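Local coordinates for esterase (Rhizomucor miehei CAU432, PDB 4WY8), which hydrolyses carboxylic esters and probably uses the serine-based mechanism of the alpha/beta hydrolase fold, at residues V194-Y204 and R215-D223; K6-A15 and G288-L299. One frame throughout, in Å; residues are numbered along the deposited sequence.

Interaction 1. Residues V194-Y204 and R215-D223; sequences VTDDNFETDSY and RKLMVWFFD
Arg215 leaves its helix with CG trans to the backbone N (chi1 169°), and a bend at chi3 (-85°) swings its guanidinium side-on to the carbonyl of Phe199. Both nitrogens of that side donate to the same atom: NE lies 3.0 Å from Phe199 O, nearly in line with the C=O bond, and NH2 lies 3.2 Å from Phe199 O. The oxygen sits close to the guanidinium plane, at its edge. Glu200, its own chain folded at chi2, sets OE2 over one face of the guanidinium, while OE1 forms a salt bridge to Arg215 NH2 at 3.2 Å. The carbonyl oxygen of Tyr204 lies over the opposite face.

Beside this polar clasp, the ring of Phe199 presents its CE1-CZ edge to the face of Phe222 in an offset edge-to-face pair, with centroids 5.5 Å apart and planes at 74°. Val219 CG2 makes a CH-pi contact over a face of Phe199, 4.1 Å from the ring centroid. Asp197 CB does the same to Phe222, while the Asp197 carboxylate leads away to a salt bridge with Lys241. Further in, the folded chain of Met218 wraps the Tyr204 hydroxyl, its CG only 3.2 Å from OH. Met218 CE then meets Val194 CG1 tip to tip at 3.9 Å.

Val194 also touches residues of the probable Ser164-His291-Asp261 triad, so the packing runs from the probable active-site region out to the more exposed Glu200. The chemistry is graded accordingly: mostly aliphatic and aromatic groups pack on the inner side, whereas the outer side carries one backbone oxygen gripped by two N-H groups. The nearby carboxylate should partly offset the arginine's charge, and the paired donors fix the guanidinium's rotation against the loop.

Interaction 2. Residues K6-A15 and G288-L299; sequences KLKPYCQNIA and GIIHGIFNLATL
Ile290 forms the apolar centre, packed between Leu7 and the first turns of helix 9-17. Its CG1 lies between the backbone N and the carbonyl carbon; this chi1 of 56° lays CG1 against Cys11 CB, and the extended chi2 carries CD1 on to Ile14 CG2, 3.7 Å away. The other branch, Ile290 CG2, meets Leu7 CD2 at 3.8 Å, the two side chains crossing at about a right angle. One helical turn along from Tyr10, Ile14 CD1 reaches Leu296 CD1 tip to tip at 3.6 Å. Cys11 SG nestles against Ile293 CG2 and Ile289 CB, and it also accepts a weak hydrogen bond from Ile290 N at 3.6 Å.

Polar bonds lie at the two ends. At one, the backbone N-H of Lys8, the N-cap residue, points at a lone pair of Gly288 O in an almost straight bond, 2.9 Å from Lys8 N to Gly288 O. At the other, Tyr10 OH and Thr298 OG1 are hydrogen-bonded at 2.7 Å, the threonine oxygen lying at the edge of the tyrosine ring.

The N-terminal helix thus rests on the loop that carries His291 of the probable catalytic triad, whose imidazole bonds to Asp261 and Ser164. The side chain of Ile289, in the short strand 289-290, packs on helix 301-322, and Lys8 NZ reaches across to the carbonyl of Val281 in strand 281-286 of the second subunit.

In the fold
From the N terminus, the chain enters interaction 2 at once with residues 6-15 and returns to it at 288-299, closing a loop of 272 residues that holds the whole eight-stranded sheet. Interaction 1 is nested inside that loop: it closes a short one of ten residues, between 194-204 and 215-223, in the excursion that separates strand 188-191 from strand 253-258. The centres of interactions 1 and 2 are about 19 Å apart and their nearest atoms about 6 Å, so they do not touch. Interaction 1 ties helix 215-225 to the segment that follows strand 188-191, and interaction 2 joins the N-terminal helix to the histidine-bearing loop beyond strand 281-286, the last of the sheet within this chain.

Interaction 1. Residues V194-Y204 and R215-D223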
loop_
_atom_site.group_PDB
_atom_site.type_symbol
_atom_site.label_atom_id
_atom_site.label_comp_id
_atom_site.label_asym_id
_atom_site.label_seq_id
_atom_site.Cartn_x
_atom_site.Cartn_y
_atom_site.Cartn_z
ATOM N N VAL A 194 -10.083 12.800 8.408
ATOM C CA VAL A 194 -11.232 13.669 8.234
ATOM C C VAL A 194 -10.770 14.880 7.424
ATOM O O VAL A 194 -9.790 15.527 7.796
ATOM C CB VAL A 194 -11.814 14.160 9.591
ATOM C CG1 VAL A 194 -13.132 14.919 9.368
ATOM C CG2 VAL A 194 -11.995 13.008 10.547
ATOM N N THR A 195 -11.423 15.157 6.297
ATOM C CA THR A 195 -11.031 16.297 5.469
ATOM C C THR A 195 -12.202 17.203 5.097
ATOM O O THR A 195 -11.996 18.228 4.448
ATOM C CB THR A 195 -10.375 15.875 4.146
ATOM O OG1 THR A 195 -11.348 15.230 3.314
ATOM C CG2 THR A 195 -9.190 14.964 4.379
ATOM N N ASP A 196 -13.426 16.816 5.448
ATOM C CA ASP A 196 -14.581 17.617 5.068
ATOM C C ASP A 196 -15.735 17.399 6.043
ATOM O O ASP A 196 -15.629 16.600 6.990
ATOM C CB ASP A 196 -15.011 17.305 3.619
ATOM C CG ASP A 196 -15.703 18.500 2.933
ATOM O OD1 ASP A 196 -15.589 19.636 3.453
ATOM O OD2 ASP A 196 -16.294 18.329 1.838
ATOM N N ASP A 197 -16.812 18.161 5.847
ATOM C CA ASP A 197 -17.983 18.056 6.701
ATOM C C ASP A 197 -19.225 17.748 5.872
ATOM O O ASP A 197 -20.339 18.100 6.249
ATOM C CB ASP A 197 -18.181 19.336 7.519
ATOM C CG ASP A 197 -18.668 20.525 6.665
ATOM O OD1 ASP A 197 -18.398 20.564 5.440
ATOM O OD2 ASP A 197 -19.338 21.416 7.228
ATOM N N ASN A 198 -19.053 17.162 4.702
ATOM C CA ASN A 198 -20.241 16.720 3.999
ATOM C C ASN A 198 -20.595 15.307 4.464
ATOM O O ASN A 198 -19.870 14.339 4.175
ATOM C CB ASN A 198 -20.049 16.772 2.490
ATOM C CG ASN A 198 -21.291 16.327 1.741
ATOM O OD1 ASN A 198 -22.309 15.977 2.351
ATOM N ND2 ASN A 198 -21.211 16.319 0.416
ATOM N N PHE A 199 -21.714 15.196 5.180
ATOM C CA PHE A 199 -22.110 13.923 5.770
ATOM C C PHE A 199 -23.023 13.133 4.858
ATOM O O PHE A 199 -23.723 12.215 5.309
ATOM C CB PHE A 199 -22.796 14.134 7.122
ATOM C CG PHE A 199 -22.004 14.974 8.066
ATOM C CD1 PHE A 199 -20.733 14.571 8.462
ATOM C CD2 PHE A 199 -22.547 16.121 8.619
ATOM C CE1 PHE A 199 -19.991 15.329 9.348
ATOM C CE2 PHE A 199 -21.819 16.892 9.513
ATOM C CZ PHE A 199 -20.535 16.496 9.883
ATOM N N GLU A 200 -23.054 13.509 3.586
ATOM C CA GLU A 200 -23.834 12.759 2.612
ATOM C C GLU A 200 -23.040 12.375 1.358
ATOM O O GLU A 200 -23.615 12.271 0.276
ATOM C CB GLU A 200 -25.072 13.551 2.228
ATOM C CG GLU A 200 -25.993 13.837 3.408
ATOM C CD GLU A 200 -26.922 12.664 3.710
ATOM O OE1 GLU A 200 -26.881 11.664 2.955
ATOM O OE2 GLU A 200 -27.689 12.736 4.703
ATOM N N THR A 201 -21.726 12.171 1.501
ATOM C CA THR A 201 -20.938 11.599 0.413
ATOM C C THR A 201 -21.410 10.167 0.242
ATOM O O THR A 201 -22.115 9.639 1.113
ATOM C CB THR A 201 -19.399 11.628 0.703
ATOM O OG1 THR A 201 -19.089 10.755 1.809
ATOM C CG2 THR A 201 -18.908 13.064 1.018
ATOM N N ASP A 202 -21.040 9.531 -0.864
ATOM C CA ASP A 202 -21.469 8.153 -1.107
ATOM C C ASP A 202 -20.993 7.163 -0.041
ATOM O O ASP A 202 -21.732 6.231 0.308
ATOM C CB ASP A 202 -21.005 7.677 -2.481
ATOM C CG ASP A 202 -21.855 8.230 -3.601
ATOM O OD1 ASP A 202 -22.740 9.078 -3.315
ATOM O OD2 ASP A 202 -21.636 7.811 -4.765
ATOM N N SER A 203 -19.773 7.352 0.472
ATOM C CA SER A 203 -19.249 6.440 1.479
ATOM C C SER A 203 -19.987 6.677 2.783
ATOM O O SER A 203 -20.232 5.734 3.540
ATOM C CB SER A 203 -17.731 6.607 1.669
ATOM O OG SER A 203 -17.362 7.917 2.064
ATOM N N TYR A 204 -20.334 7.935 3.059
ATOM C CA TYR A 204 -21.154 8.260 4.240
ATOM C C TYR A 204 -22.519 7.561 4.185
ATOM O O TYR A 204 -23.012 7.072 5.208
ATOM C CB TYR A 204 -21.358 9.776 4.380
ATOM C CG TYR A 204 -20.497 10.443 5.437
ATOM C CD1 TYR A 204 -20.817 10.333 6.788
ATOM C CD2 TYR A 204 -19.358 11.189 5.080
ATOM C CE1 TYR A 204 -20.024 10.949 7.767
ATOM C CE2 TYR A 204 -18.577 11.805 6.035
ATOM C CZ TYR A 204 -18.913 11.682 7.375
ATOM O OH TYR A 204 -18.141 12.298 8.326
ATOM N N ARG A 215 -22.000 7.835 10.983
ATOM C CA ARG A 215 -22.314 9.214 10.660
ATOM C C ARG A 215 -22.707 9.944 11.929
ATOM O O ARG A 215 -22.250 11.060 12.195
ATOM C CB ARG A 215 -23.448 9.271 9.654
ATOM C CG ARG A 215 -24.044 10.651 9.419
ATOM C CD ARG A 215 -25.392 10.522 8.696
ATOM N NE ARG A 215 -25.228 10.439 7.256
ATOM C CZ ARG A 215 -25.939 9.649 6.453
ATOM N NH1 ARG A 215 -26.879 8.853 6.940
ATOM N NH2 ARG A 215 -25.694 9.645 5.149
ATOM N N LYS A 216 -23.508 9.280 12.750
ATOM C CA LYS A 216 -23.966 9.865 13.998
ATOM C C LYS A 216 -22.799 10.352 14.856
ATOM O O LYS A 216 -22.801 11.471 15.394
ATOM C CB LYS A 216 -24.805 8.836 14.751
ATOM C CG LYS A 216 -25.686 9.455 15.790
ATOM C CD LYS A 216 -26.623 8.439 16.414
ATOM C CE LYS A 216 -27.737 9.186 17.143
ATOM N NZ LYS A 216 -27.186 10.353 17.922
ATOM N N LEU A 217 -21.814 9.478 15.001
ATOM C CA LEU A 217 -20.601 9.777 15.728
ATOM C C LEU A 217 -19.812 10.940 15.074
ATOM O O LEU A 217 -19.315 11.824 15.765
ATOM C CB LEU A 217 -19.758 8.506 15.823
ATOM C CG LEU A 217 -18.884 8.323 17.049
ATOM C CD1 LEU A 217 -19.674 8.583 18.309
ATOM C CD2 LEU A 217 -18.366 6.898 17.044
ATOM N N MET A 218 -19.725 10.966 13.748
ATOM C CA MET A 218 -19.013 12.063 13.091
ATOM C C MET A 218 -19.699 13.402 13.406
ATOM O O MET A 218 -19.028 14.391 13.716
ATOM C CB MET A 218 -18.924 11.832 11.574
ATOM C CG MET A 218 -17.797 10.869 11.149
ATOM S SD MET A 218 -16.166 11.320 11.822
ATOM C CE MET A 218 -15.983 12.992 11.175
ATOM N N VAL A 219 -21.034 13.410 13.386
ATOM C CA VAL A 219 -21.802 14.605 13.700
ATOM C C VAL A 219 -21.555 15.058 15.123
ATOM O O VAL A 219 -21.317 16.243 15.383
ATOM C CB VAL A 219 -23.320 14.361 13.479
ATOM C CG1 VAL A 219 -24.160 15.506 14.064
ATOM C CG2 VAL A 219 -23.593 14.181 11.989
ATOM N N TRP A 220 -21.581 14.106 16.044
ATOM C CA TRP A 220 -21.280 14.399 17.432
ATOM C C TRP A 220 -19.865 15.020 17.630
ATOM O O TRP A 220 -19.673 16.038 18.341
ATOM C CB TRP A 220 -21.445 13.105 18.212
ATOM C CG TRP A 220 -21.345 13.189 19.687
ATOM C CD1 TRP A 220 -22.285 13.687 20.552
ATOM C CD2 TRP A 220 -20.275 12.690 20.497
ATOM N NE1 TRP A 220 -21.846 13.546 21.846
ATOM C CE2 TRP A 220 -20.619 12.937 21.840
ATOM C CE3 TRP A 220 -19.055 12.062 20.214
ATOM C CZ2 TRP A 220 -19.777 12.594 22.903
ATOM C CZ3 TRP A 220 -18.225 11.710 21.263
ATOM C CH2 TRP A 220 -18.588 11.979 22.598
ATOM N N PHE A 221 -18.882 14.405 16.987
ATOM C CA PHE A 221 -17.512 14.905 17.007
ATOM C C PHE A 221 -17.419 16.347 16.495
ATOM O O PHE A 221 -16.895 17.234 17.167
ATOM C CB PHE A 221 -16.628 14.023 16.143
ATOM C CG PHE A 221 -16.313 12.685 16.743
ATOM C CD1 PHE A 221 -16.150 12.540 18.112
ATOM C CD2 PHE A 221 -16.107 11.583 15.916
ATOM C CE1 PHE A 221 -15.821 11.304 18.646
ATOM C CE2 PHE A 221 -15.772 10.353 16.430
ATOM C CZ PHE A 221 -15.620 10.204 17.791
ATOM N N PHE A 222 -17.937 16.575 15.297
ATOM C CA PHE A 222 -17.917 17.916 14.713
ATOM C C PHE A 222 -18.645 18.957 15.597
ATOM O O PHE A 222 -18.180 20.105 15.747
ATOM C CB PHE A 222 -18.557 17.877 13.327
ATOM C CG PHE A 222 -17.561 17.868 12.175
ATOM C CD1 PHE A 222 -16.950 19.049 11.746
ATOM C CD2 PHE A 222 -17.269 16.686 11.501
ATOM C CE1 PHE A 222 -16.041 19.049 10.666
ATOM C CE2 PHE A 222 -16.365 16.669 10.423
ATOM C CZ PHE A 222 -15.747 17.858 10.007
ATOM N N ASP A 223 -19.762 18.549 16.210
ATOM C CA ASP A 223 -20.538 19.475 17.034
ATOM C C ASP A 223 -19.760 19.856 18.289
ATOM O O ASP A 223 -19.840 20.994 18.748
ATOM C CB ASP A 223 -21.906 18.885 17.406
ATOM C CG ASP A 223 -22.912 18.999 16.279
ATOM O OD1 ASP A 223 -22.704 19.850 15.386
ATOM O OD2 ASP A 223 -23.904 18.235 16.280
#

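Interaction 2. Residues K6-A15 and G288-L299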
loop_
_atom_site.group_PDB
_atom_site.type_symbol
_atom_site.label_atom_id
_atom_site.label_comp_id
_atom_site.label_asym_id
_atom_site.label_seq_id
_atom_site.Cartn_x
_atom_site.Cartn_y
_atom_site.Cartn_z
ATOM N N LYS A 6 -16.680 -7.113 1.555
ATOM C CA LYS A 6 -16.329 -8.275 2.341
ATOM C C LYS A 6 -15.283 -7.797 3.337
ATOM O O LYS A 6 -14.162 -7.450 2.949
ATOM C CB LYS A 6 -15.791 -9.419 1.468
ATOM C CG LYS A 6 -16.795 -9.989 0.425
ATOM C CD LYS A 6 -17.972 -10.725 1.076
ATOM C CE LYS A 6 -18.910 -11.334 0.025
ATOM N NZ LYS A 6 -20.202 -11.810 0.625
ATOM N N LEU A 7 -15.656 -7.742 4.610
ATOM C CA LEU A 7 -14.711 -7.348 5.637
ATOM C C LEU A 7 -13.831 -8.523 6.000
ATOM O O LEU A 7 -14.248 -9.682 5.889
ATOM C CB LEU A 7 -15.423 -6.848 6.895
ATOM C CG LEU A 7 -16.221 -5.566 6.695
ATOM C CD1 LEU A 7 -16.900 -5.194 8.006
ATOM C CD2 LEU A 7 -15.328 -4.453 6.165
ATOM N N LYS A 8 -12.611 -8.219 6.431
ATOM C CA LYS A 8 -11.759 -9.218 7.049
ATOM C C LYS A 8 -12.304 -9.545 8.443
ATOM O O LYS A 8 -12.943 -8.701 9.080
ATOM C CB LYS A 8 -10.305 -8.712 7.117
ATOM C CG LYS A 8 -9.803 -8.228 5.757
ATOM C CD LYS A 8 -8.304 -8.368 5.601
ATOM C CE LYS A 8 -7.879 -7.853 4.231
ATOM N NZ LYS A 8 -6.502 -7.246 4.210
ATOM N N PRO A 9 -12.063 -10.781 8.908
ATOM C CA PRO A 9 -12.544 -11.299 10.200
ATOM C C PRO A 9 -12.382 -10.337 11.395
ATOM O O PRO A 9 -13.350 -10.092 12.112
ATOM C CB PRO A 9 -11.696 -12.570 10.399
ATOM C CG PRO A 9 -11.004 -12.839 9.026
ATOM C CD PRO A 9 -11.584 -11.872 8.042
ATOM N N TYR A 10 -11.184 -9.816 11.618
ATOM C CA TYR A 10 -10.947 -8.918 12.747
ATOM C C TYR A 10 -11.878 -7.700 12.696
ATOM O O TYR A 10 -12.550 -7.361 13.694
ATOM C CB TYR A 10 -9.476 -8.483 12.746
ATOM C CG TYR A 10 -9.025 -7.599 13.892
ATOM C CD1 TYR A 10 -8.155 -8.083 14.870
ATOM C CD2 TYR A 10 -9.413 -6.264 13.963
ATOM C CE1 TYR A 10 -7.706 -7.266 15.904
ATOM C CE2 TYR A 10 -8.982 -5.440 14.994
ATOM C CZ TYR A 10 -8.124 -5.944 15.956
ATOM O OH TYR A 10 -7.697 -5.114 16.969
ATOM N N CYS A 11 -11.927 -7.070 11.520
ATOM C CA CYS A 11 -12.699 -5.849 11.294
ATOM C C CYS A 11 -14.199 -6.121 11.378
ATOM O O CYS A 11 -14.967 -5.278 11.859
ATOM C CB CYS A 11 -12.330 -5.238 9.928
ATOM S SG CYS A 11 -10.700 -4.370 9.888
ATOM N N GLN A 12 -14.612 -7.302 10.918
ATOM C CA GLN A 12 -15.995 -7.736 11.097
ATOM C C GLN A 12 -16.328 -7.794 12.587
ATOM O O GLN A 12 -17.305 -7.181 13.066
ATOM C CB GLN A 12 -16.209 -9.107 10.455
ATOM C CG GLN A 12 -17.637 -9.614 10.527
ATOM C CD GLN A 12 -18.585 -8.820 9.646
ATOM O OE1 GLN A 12 -18.418 -8.759 8.423
ATOM N NE2 GLN A 12 -19.585 -8.198 10.267
ATOM N N ASN A 13 -15.470 -8.502 13.314
ATOM C CA ASN A 13 -15.628 -8.645 14.743
ATOM C C ASN A 13 -15.789 -7.297 15.433
ATOM O O ASN A 13 -16.704 -7.111 16.235
ATOM C CB ASN A 13 -14.427 -9.372 15.345
ATOM C CG ASN A 13 -14.591 -9.608 16.827
ATOM O OD1 ASN A 13 -15.524 -10.295 17.248
ATOM N ND2 ASN A 13 -13.745 -8.967 17.633
ATOM N N ILE A 14 -14.898 -6.358 15.113
ATOM C CA ILE A 14 -14.968 -5.019 15.682
ATOM C C ILE A 14 -16.291 -4.351 15.335
ATOM O O ILE A 14 -16.966 -3.791 16.201
ATOM C CB ILE A 14 -13.826 -4.106 15.193
ATOM C CG1 ILE A 14 -12.461 -4.613 15.690
ATOM C CG2 ILE A 14 -14.128 -2.640 15.581
ATOM C CD1 ILE A 14 -12.260 -4.512 17.211
ATOM N N ALA A 15 -16.677 -4.443 14.071
ATOM C CA ALA A 15 -17.900 -3.792 13.628
ATOM C C ALA A 15 -19.104 -4.282 14.435
ATOM O O ALA A 15 -19.969 -3.488 14.804
ATOM C CB ALA A 15 -18.119 -4.030 12.141
ATOM N N GLY A 288 -11.287 -4.378 2.427
ATOM C CA GLY A 288 -11.784 -5.222 3.494
ATOM C C GLY A 288 -11.590 -4.722 4.915
ATOM O O GLY A 288 -11.775 -5.489 5.861
ATOM N N ILE A 289 -11.256 -3.444 5.088
ATOM C CA ILE A 289 -11.066 -2.931 6.439
ATOM C C ILE A 289 -12.008 -1.792 6.771
ATOM O O ILE A 289 -12.576 -1.133 5.893
ATOM C CB ILE A 289 -9.611 -2.434 6.690
ATOM C CG1 ILE A 289 -9.293 -1.217 5.826
ATOM C CG2 ILE A 289 -8.608 -3.533 6.444
ATOM C CD1 ILE A 289 -8.050 -0.513 6.271
ATOM N N ILE A 290 -12.157 -1.563 8.069
ATOM C CA ILE A 290 -12.954 -0.464 8.555
ATOM C C ILE A 290 -12.093 0.574 9.231
ATOM O O ILE A 290 -10.917 0.353 9.521
ATOM C CB ILE A 290 -14.033 -0.926 9.556
ATOM C CG1 ILE A 290 -13.373 -1.680 10.724
ATOM C CG2 ILE A 290 -15.083 -1.765 8.837
ATOM C CD1 ILE A 290 -14.264 -1.810 11.985
ATOM N N HIS A 291 -12.714 1.713 9.472
ATOM C CA HIS A 291 -12.125 2.752 10.275
ATOM C C HIS A 291 -11.899 2.273 11.715
ATOM O O HIS A 291 -12.727 1.554 12.271
ATOM C CB HIS A 291 -13.040 3.979 10.241
ATOM C CG HIS A 291 -12.398 5.241 10.722
ATOM N ND1 HIS A 291 -11.994 6.244 9.859
ATOM C CD2 HIS A 291 -12.144 5.700 11.971
ATOM C CE1 HIS A 291 -11.492 7.247 10.556
ATOM N NE2 HIS A 291 -11.568 6.942 11.843
ATOM N N GLY A 292 -10.793 2.703 12.317
ATOM C CA GLY A 292 -10.564 2.525 13.741
ATOM C C GLY A 292 -9.620 1.408 14.161
ATOM O O GLY A 292 -9.491 1.102 15.359
ATOM N N ILE A 293 -8.893 0.840 13.209
ATOM C CA ILE A 293 -8.026 -0.262 13.568
ATOM C C ILE A 293 -6.788 0.199 14.342
ATOM O O ILE A 293 -6.109 -0.621 14.957
ATOM C CB ILE A 293 -7.632 -1.084 12.335
ATOM C CG1 ILE A 293 -6.956 -0.238 11.264
ATOM C CG2 ILE A 293 -8.893 -1.717 11.736
ATOM C CD1 ILE A 293 -6.656 -1.066 10.010
ATOM N N PHE A 294 -6.501 1.500 14.343
ATOM C CA PHE A 294 -5.292 1.988 15.019
ATOM C C PHE A 294 -5.509 2.635 16.394
ATOM O O PHE A 294 -4.552 3.167 16.990
ATOM C CB PHE A 294 -4.548 2.969 14.105
ATOM C CG PHE A 294 -3.985 2.317 12.882
ATOM C CD1 PHE A 294 -2.952 1.396 12.996
ATOM C CD2 PHE A 294 -4.496 2.602 11.622
ATOM C CE1 PHE A 294 -2.429 0.772 11.866
ATOM C CE2 PHE A 294 -3.982 1.986 10.484
ATOM C CZ PHE A 294 -2.946 1.075 10.606
ATOM N N ASN A 295 -6.734 2.568 16.917
ATOM C CA ASN A 295 -7.014 3.085 18.267
ATOM C C ASN A 295 -7.548 2.033 19.237
ATOM O O ASN A 295 -8.373 2.340 20.106
ATOM C CB ASN A 295 -8.021 4.238 18.192
ATOM C CG ASN A 295 -9.345 3.823 17.546
ATOM O OD1 ASN A 295 -9.541 3.998 16.341
ATOM N ND2 ASN A 295 -10.275 3.320 18.357
ATOM N N LEU A 296 -7.074 0.801 19.092
ATOM C CA LEU A 296 -7.566 -0.308 19.903
ATOM C C LEU A 296 -6.429 -0.953 20.705
ATOM O O LEU A 296 -5.238 -0.627 20.517
ATOM C CB LEU A 296 -8.251 -1.342 19.010
ATOM C CG LEU A 296 -9.363 -0.758 18.112
ATOM C CD1 LEU A 296 -9.913 -1.808 17.165
ATOM C CD2 LEU A 296 -10.510 -0.118 18.921
ATOM N N ALA A 297 -6.790 -1.865 21.604
ATOM C CA ALA A 297 -5.794 -2.481 22.488
ATOM C C ALA A 297 -4.862 -3.391 21.709
ATOM O O ALA A 297 -3.683 -3.562 22.071
ATOM C CB ALA A 297 -6.489 -3.249 23.610
ATOM N N THR A 298 -5.398 -3.968 20.634
ATOM C CA THR A 298 -4.647 -4.865 19.755
ATOM C C THR A 298 -4.560 -4.300 18.339
ATOM O O THR A 298 -5.205 -3.307 18.007
ATOM C CB THR A 298 -5.299 -6.236 19.667
ATOM O OG1 THR A 298 -6.668 -6.048 19.278
ATOM C CG2 THR A 298 -5.256 -6.941 21.021
ATOM N N LEU A 299 -3.800 -4.972 17.491
ATOM C CA LEU A 299 -3.608 -4.530 16.119
ATOM C C LEU A 299 -3.987 -5.629 15.146
ATOM O O LEU A 299 -3.400 -6.705 15.191
ATOM C CB LEU A 299 -2.145 -4.112 15.918
ATOM C CG LEU A 299 -1.804 -3.547 14.543
ATOM C CD1 LEU A 299 -2.573 -2.246 14.312
ATOM C CD2 LEU A 299 -0.298 -3.316 14.457
#